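Cysteine-rich repeat secretory protein 2 (Arabidopsis thaliana, PDB 6GRE) restricts cell-to-cell trafficking through plasmodesmata by regulating callose deposition during salicylic-acid-triggered immunity, this crystallised part being its tandem DUF26 ectodomain. Local coordinates at residues 9-14 against 87-92; 80-85 against 98-103. One frame throughout, in Å; residues are numbered along the deposited sequence.

Contact 1 (9-14 against 87-92)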
loop_
_atom_site.group_PDB
_atom_site.type_symbol
_atom_site.label_atom_id
_atom_site.label_comp_id
_atom_site.label_asym_id
_atom_site.label_seq_id
_atom_site.Cartn_x
_atom_site.Cartn_y
_atom_site.Cartn_z
ATOM N N ILE A 9 -9.446 1.836 1.367
ATOM C CA ILE A 9 -9.419 2.338 0.001
ATOM C C ILE A 9 -9.767 1.225 -0.980
ATOM O O ILE A 9 -10.601 1.416 -1.831
ATOM C CB ILE A 9 -8.051 2.971 -0.305
ATOM C CG1 ILE A 9 -7.770 4.101 0.685
ATOM C CG2 ILE A 9 -7.945 3.427 -1.757
ATOM C CD1 ILE A 9 -6.432 4.777 0.516
ATOM N N TYR A 10 -9.118 0.059 -0.868
ATOM C CA TYR A 10 -9.479 -1.067 -1.685
ATOM C C TYR A 10 -9.067 -2.341 -0.957
ATOM O O TYR A 10 -8.222 -2.315 -0.061
ATOM C CB TYR A 10 -8.861 -1.019 -3.086
ATOM C CG TYR A 10 -7.357 -1.072 -3.136
ATOM C CD1 TYR A 10 -6.693 -2.269 -2.959
ATOM C CD2 TYR A 10 -6.613 0.067 -3.318
ATOM C CE1 TYR A 10 -5.312 -2.347 -3.003
ATOM C CE2 TYR A 10 -5.232 0.006 -3.415
ATOM C CZ TYR A 10 -4.583 -1.198 -3.252
ATOM O OH TYR A 10 -3.212 -1.262 -3.306
ATOM N N ALA A 11 -9.754 -3.416 -1.323
ATOM C CA ALA A 11 -9.442 -4.763 -0.909
ATOM C C ALA A 11 -9.354 -5.639 -2.163
ATOM O O ALA A 11 -10.219 -5.599 -3.053
ATOM C CB ALA A 11 -10.488 -5.263 0.057
ATOM N N VAL A 12 -8.304 -6.442 -2.268
ATOM C CA VAL A 12 -8.205 -7.431 -3.297
ATOM C C VAL A 12 -8.175 -8.802 -2.622
ATOM O O VAL A 12 -7.291 -9.041 -1.787
ATOM C CB VAL A 12 -6.944 -7.248 -4.148
ATOM C CG1 VAL A 12 -6.921 -8.244 -5.301
ATOM C CG2 VAL A 12 -6.808 -5.817 -4.623
ATOM N N CYS A 13 -9.077 -9.700 -3.055
ATOM C CA CYS A 13 -9.316 -11.022 -2.428
ATOM C C CYS A 13 -9.341 -12.088 -3.532
ATOM O O CYS A 13 -10.112 -11.962 -4.468
ATOM C CB CYS A 13 -10.638 -11.027 -1.665
ATOM S SG CYS A 13 -10.926 -9.581 -0.608
ATOM N N SER A 14 -8.489 -13.111 -3.442
ATOM C CA SER A 14 -8.415 -14.166 -4.493
ATOM C C SER A 14 -9.730 -14.922 -4.600
ATOM O O SER A 14 -10.369 -15.177 -3.589
ATOM C CB SER A 14 -7.281 -15.127 -4.236
ATOM O OG SER A 14 -7.451 -15.800 -2.981
ATOM N N GLY A 87 -10.805 -9.523 7.203
ATOM C CA GLY A 87 -11.552 -10.745 7.454
ATOM C C GLY A 87 -12.949 -10.659 6.869
ATOM O O GLY A 87 -13.394 -11.542 6.182
ATOM N N ALA A 88 -13.625 -9.537 7.113
ATOM C CA ALA A 88 -14.972 -9.297 6.599
ATOM C C ALA A 88 -14.986 -9.260 5.066
ATOM O O ALA A 88 -15.915 -9.732 4.436
ATOM C CB ALA A 88 -15.498 -8.002 7.174
ATOM N N LEU A 89 -13.953 -8.669 4.460
ATOM C CA LEU A 89 -13.960 -8.391 3.040
ATOM C C LEU A 89 -13.467 -9.602 2.237
ATOM O O LEU A 89 -14.026 -9.929 1.190
ATOM C CB LEU A 89 -13.069 -7.167 2.808
ATOM C CG LEU A 89 -13.634 -5.870 3.382
ATOM C CD1 LEU A 89 -12.568 -4.780 3.425
ATOM C CD2 LEU A 89 -14.850 -5.413 2.597
ATOM N N CYS A 90 -12.377 -10.222 2.691
ATOM C CA CYS A 90 -11.717 -11.277 1.922
ATOM C C CYS A 90 -12.102 -12.678 2.428
ATOM O O CYS A 90 -11.815 -13.656 1.758
ATOM C CB CYS A 90 -10.203 -11.106 1.947
ATOM S SG CYS A 90 -9.624 -9.706 0.945
ATOM N N SER A 91 -12.752 -12.746 3.599
ATOM C CA SER A 91 -13.159 -13.997 4.265
ATOM C C SER A 91 -12.123 -15.112 4.040
ATOM O O SER A 91 -10.996 -15.063 4.586
ATOM C CB SER A 91 -14.559 -14.394 3.840
ATOM O OG SER A 91 -14.616 -14.696 2.461
ATOM N N ASN A 92 -12.467 -16.121 3.234
ATOM C CA ASN A 92 -11.635 -17.314 3.172
ATOM C C ASN A 92 -10.729 -17.342 1.930
ATOM O O ASN A 92 -10.257 -18.398 1.553
ATOM C CB ASN A 92 -12.497 -18.577 3.293
ATOM C CG ASN A 92 -13.526 -18.708 2.198
ATOM O OD1 ASN A 92 -13.764 -17.768 1.448
ATOM N ND2 ASN A 92 -14.131 -19.882 2.090
#
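Cys13 and Cys90 meet through a disulfide, SG to SG 2.0 Å, that bonds an edge strand to the last turn of a helix. The bridge draws the two CA atoms to 5.0 Å. On both cysteines SG stands anti to the carbonyl carbon and beside the backbone N (chi1 -46° for Cys13), which turns each sulfur toward the other chain. The torsion of -70° about the S-S bond then sets Cys13 CB 3.6 Å from Cys90 CB. Two carbonyls flank the sulfurs: Cys13 SG lies 3.6 Å from Leu89 O, and Cys90 SG lies 3.7 Å from Val12 O. Two residues up the strand, on the same face, Ala11 CB touches Leu89 CD1 at 4.0 Å. This apolar pair is small, and the covalent link dominates a surface contact of modest area.

Further out, the chain leaves helical geometry at Ser91 with positive phi, directly after the bridged cysteine. Ser93 OG lies within hydrogen-bonding range of both Cys90 O and Ser14 O, two carbonyls that must share its one proton, and Lys17 NZ reaches Asn92 OD1, so the turn is tied to the chain beyond the strand. Val12, pointing away from the helix, belongs to the pocket that holds 2-(2-ethoxyethoxy)ethanol. Strand 10-13 is an edge strand of the first five-stranded antiparallel sheet, paired with strand 96-99, and helix 72-90 packs on the face carrying Ala11 and Cys13, where Leu89 also touches Leu98.

Contact 2 (80-85 against 98-103)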
loop_
_atom_site.group_PDB
_atom_site.type_symbol
_atom_site.label_atom_id
_atom_site.label_comp_id
_atom_site.label_asym_id
_atom_site.label_seq_id
_atom_site.Cartn_x
_atom_site.Cartn_y
_atom_site.Cartn_z
ATOM N N SER A 80 -4.254 -2.641 13.063
ATOM C CA SER A 80 -5.316 -3.332 13.791
ATOM C C SER A 80 -6.639 -3.237 13.030
ATOM O O SER A 80 -7.350 -4.237 12.909
ATOM C CB SER A 80 -5.467 -2.778 15.174
ATOM O OG SER A 80 -4.334 -3.099 15.956
ATOM N N SER A 81 -6.957 -2.031 12.539
ATOM C CA SER A 81 -8.167 -1.779 11.803
ATOM C C SER A 81 -8.159 -2.562 10.487
ATOM O O SER A 81 -9.182 -3.117 10.061
ATOM C CB SER A 81 -8.375 -0.298 11.564
ATOM O OG SER A 81 -9.492 -0.104 10.716
ATOM N N ALA A 82 -7.002 -2.593 9.818
ATOM C CA ALA A 82 -6.898 -3.319 8.570
ATOM C C ALA A 82 -7.201 -4.802 8.822
ATOM O O ALA A 82 -7.910 -5.413 8.054
ATOM C CB ALA A 82 -5.531 -3.125 7.952
ATOM N N VAL A 83 -6.591 -5.355 9.871
ATOM C CA VAL A 83 -6.778 -6.769 10.194
ATOM C C VAL A 83 -8.264 -7.031 10.497
ATOM O O VAL A 83 -8.824 -8.049 10.064
ATOM C CB VAL A 83 -5.873 -7.194 11.361
ATOM C CG1 VAL A 83 -6.304 -8.546 11.923
ATOM C CG2 VAL A 83 -4.405 -7.221 10.954
ATOM N N ALA A 84 -8.907 -6.093 11.205
ATOM C CA ALA A 84 -10.314 -6.242 11.627
ATOM C C ALA A 84 -11.261 -6.188 10.421
ATOM O O ALA A 84 -12.377 -6.704 10.512
ATOM C CB ALA A 84 -10.666 -5.184 12.645
ATOM N N GLN A 85 -10.828 -5.546 9.323
ATOM C CA GLN A 85 -11.648 -5.285 8.131
ATOM C C GLN A 85 -11.429 -6.348 7.049
ATOM O O GLN A 85 -12.359 -6.658 6.274
ATOM C CB GLN A 85 -11.319 -3.917 7.518
ATOM C CG GLN A 85 -11.759 -2.731 8.362
ATOM C CD GLN A 85 -11.566 -1.421 7.634
ATOM O OE1 GLN A 85 -12.357 -1.054 6.774
ATOM N NE2 GLN A 85 -10.514 -0.698 7.976
ATOM N N LEU A 98 -5.343 -5.366 1.657
ATOM C CA LEU A 98 -6.178 -4.277 2.094
ATOM C C LEU A 98 -5.319 -3.022 2.225
ATOM O O LEU A 98 -4.329 -3.020 2.945
ATOM C CB LEU A 98 -6.844 -4.645 3.419
ATOM C CG LEU A 98 -7.924 -3.697 3.906
ATOM C CD1 LEU A 98 -9.152 -3.771 3.026
ATOM C CD2 LEU A 98 -8.301 -4.031 5.331
ATOM N N GLN A 99 -5.708 -1.977 1.478
ATOM C CA GLN A 99 -5.043 -0.709 1.491
ATOM C C GLN A 99 -5.951 0.295 2.184
ATOM O O GLN A 99 -7.095 0.453 1.792
ATOM C CB GLN A 99 -4.770 -0.205 0.078
ATOM C CG GLN A 99 -4.051 1.133 0.035
ATOM C CD GLN A 99 -2.590 1.024 0.375
ATOM O OE1 GLN A 99 -1.857 0.331 -0.310
ATOM N NE2 GLN A 99 -2.170 1.703 1.430
ATOM N N MET A 100 -5.410 0.925 3.212
ATOM C CA MET A 100 -6.000 2.070 3.905
ATOM C C MET A 100 -5.150 3.305 3.604
ATOM O O MET A 100 -4.081 3.208 3.024
ATOM C CB MET A 100 -6.019 1.812 5.410
ATOM C CG MET A 100 -7.034 0.755 5.737
ATOM S SD MET A 100 -6.986 0.173 7.434
ATOM C CE MET A 100 -7.503 1.640 8.319
ATOM N N GLU A 101 -5.635 4.471 4.007
ATOM C CA GLU A 101 -4.905 5.684 3.786
ATOM C C GLU A 101 -3.496 5.580 4.393
ATOM O O GLU A 101 -2.518 5.942 3.735
ATOM C CB GLU A 101 -5.683 6.852 4.385
ATOM C CG GLU A 101 -5.094 8.207 4.063
ATOM C CD GLU A 101 -5.262 8.735 2.645
ATOM O OE1 GLU A 101 -5.891 8.052 1.792
ATOM O OE2 GLU A 101 -4.784 9.861 2.404
ATOM N N ASN A 102 -3.390 5.058 5.617
ATOM C CA ASN A 102 -2.144 5.158 6.368
ATOM C C ASN A 102 -1.405 3.814 6.495
ATOM O O ASN A 102 -0.333 3.775 7.072
ATOM C CB ASN A 102 -2.408 5.717 7.756
ATOM C CG ASN A 102 -2.734 7.196 7.699
ATOM O OD1 ASN A 102 -2.496 7.838 6.682
ATOM N ND2 ASN A 102 -3.271 7.715 8.787
ATOM N N CYS A 103 -1.932 2.743 5.923
ATOM C CA CYS A 103 -1.247 1.438 6.025
ATOM C C CYS A 103 -1.847 0.459 5.026
ATOM O O CYS A 103 -2.926 0.679 4.488
ATOM C CB CYS A 103 -1.301 0.826 7.426
ATOM S SG CYS A 103 -2.960 0.370 7.976
#
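Ala82 meets Leu98, Met100 and Cys103 with its single methyl group, the centre of the apolar part of this contact. Its CB lies 3.6 Å from Met100 SD and 3.9 Å from Leu98 CD2, with Cys103 SG a little farther away. With CG anti to the backbone N (chi1 -171°), the isobutyl group of Leu98 is carried toward the helix. The same CD2 branch meets the helix backbone, where it comes within 3.1 Å of Ala82 O, a close approach of a methyl to a carbonyl, and lies alongside Gln85 CB at 3.7 Å.

The contacts between the thioether end of Met100 and polar groups form a second set. Its chain bends at chi3 (67°), turning CE to within 3.6 Å of Ser81 OG. Gln85 and Met100 reach toward each other tip to tip, and Gln85 NE2 stands 3.7 Å from Met100 SD.

Hydrogen bonds act within each side. The amide of Gln85 is placed beside the thioether mainly by the bond of NE2 to Asn7 O, to which weak bonds to Ser81 O and to Ser81 OG, the latter at 3.0 Å, only add. On the other side Gln99 NE2 donates to Met100 O at 2.9 Å, nearly straight and in the carbonyl plane, and Met100 N bonds Cys103 O across the turn between two strands.

Cys103 is itself joined to Cys78 by a disulfide. A helix packed on an antiparallel sheet and bridged to it by cysteines is characteristic of the DUF26 (Gnk2-homologous) fold, here in the first of two tandem domains.

How the contacts relate
From the N terminus, the chain runs along strand 10-13 and through much of the first domain before helix 72-90 brings it back, where contact 1 closes a long loop of 72 intervening residues. Contact 2 begins earlier on that same helix and closes a short loop of 12 residues at strand 96-99 and the turn beyond. Their segments alternate along the chain, so the two loops cross. They also touch directly: Ile9 N lies 2.8 Å from Gln99 O and Tyr10 O 3.0 Å from Gln99 N, probable hydrogen bonds at a classic beta bulge. Together the contacts fix one helix over two adjacent strands of one sheet.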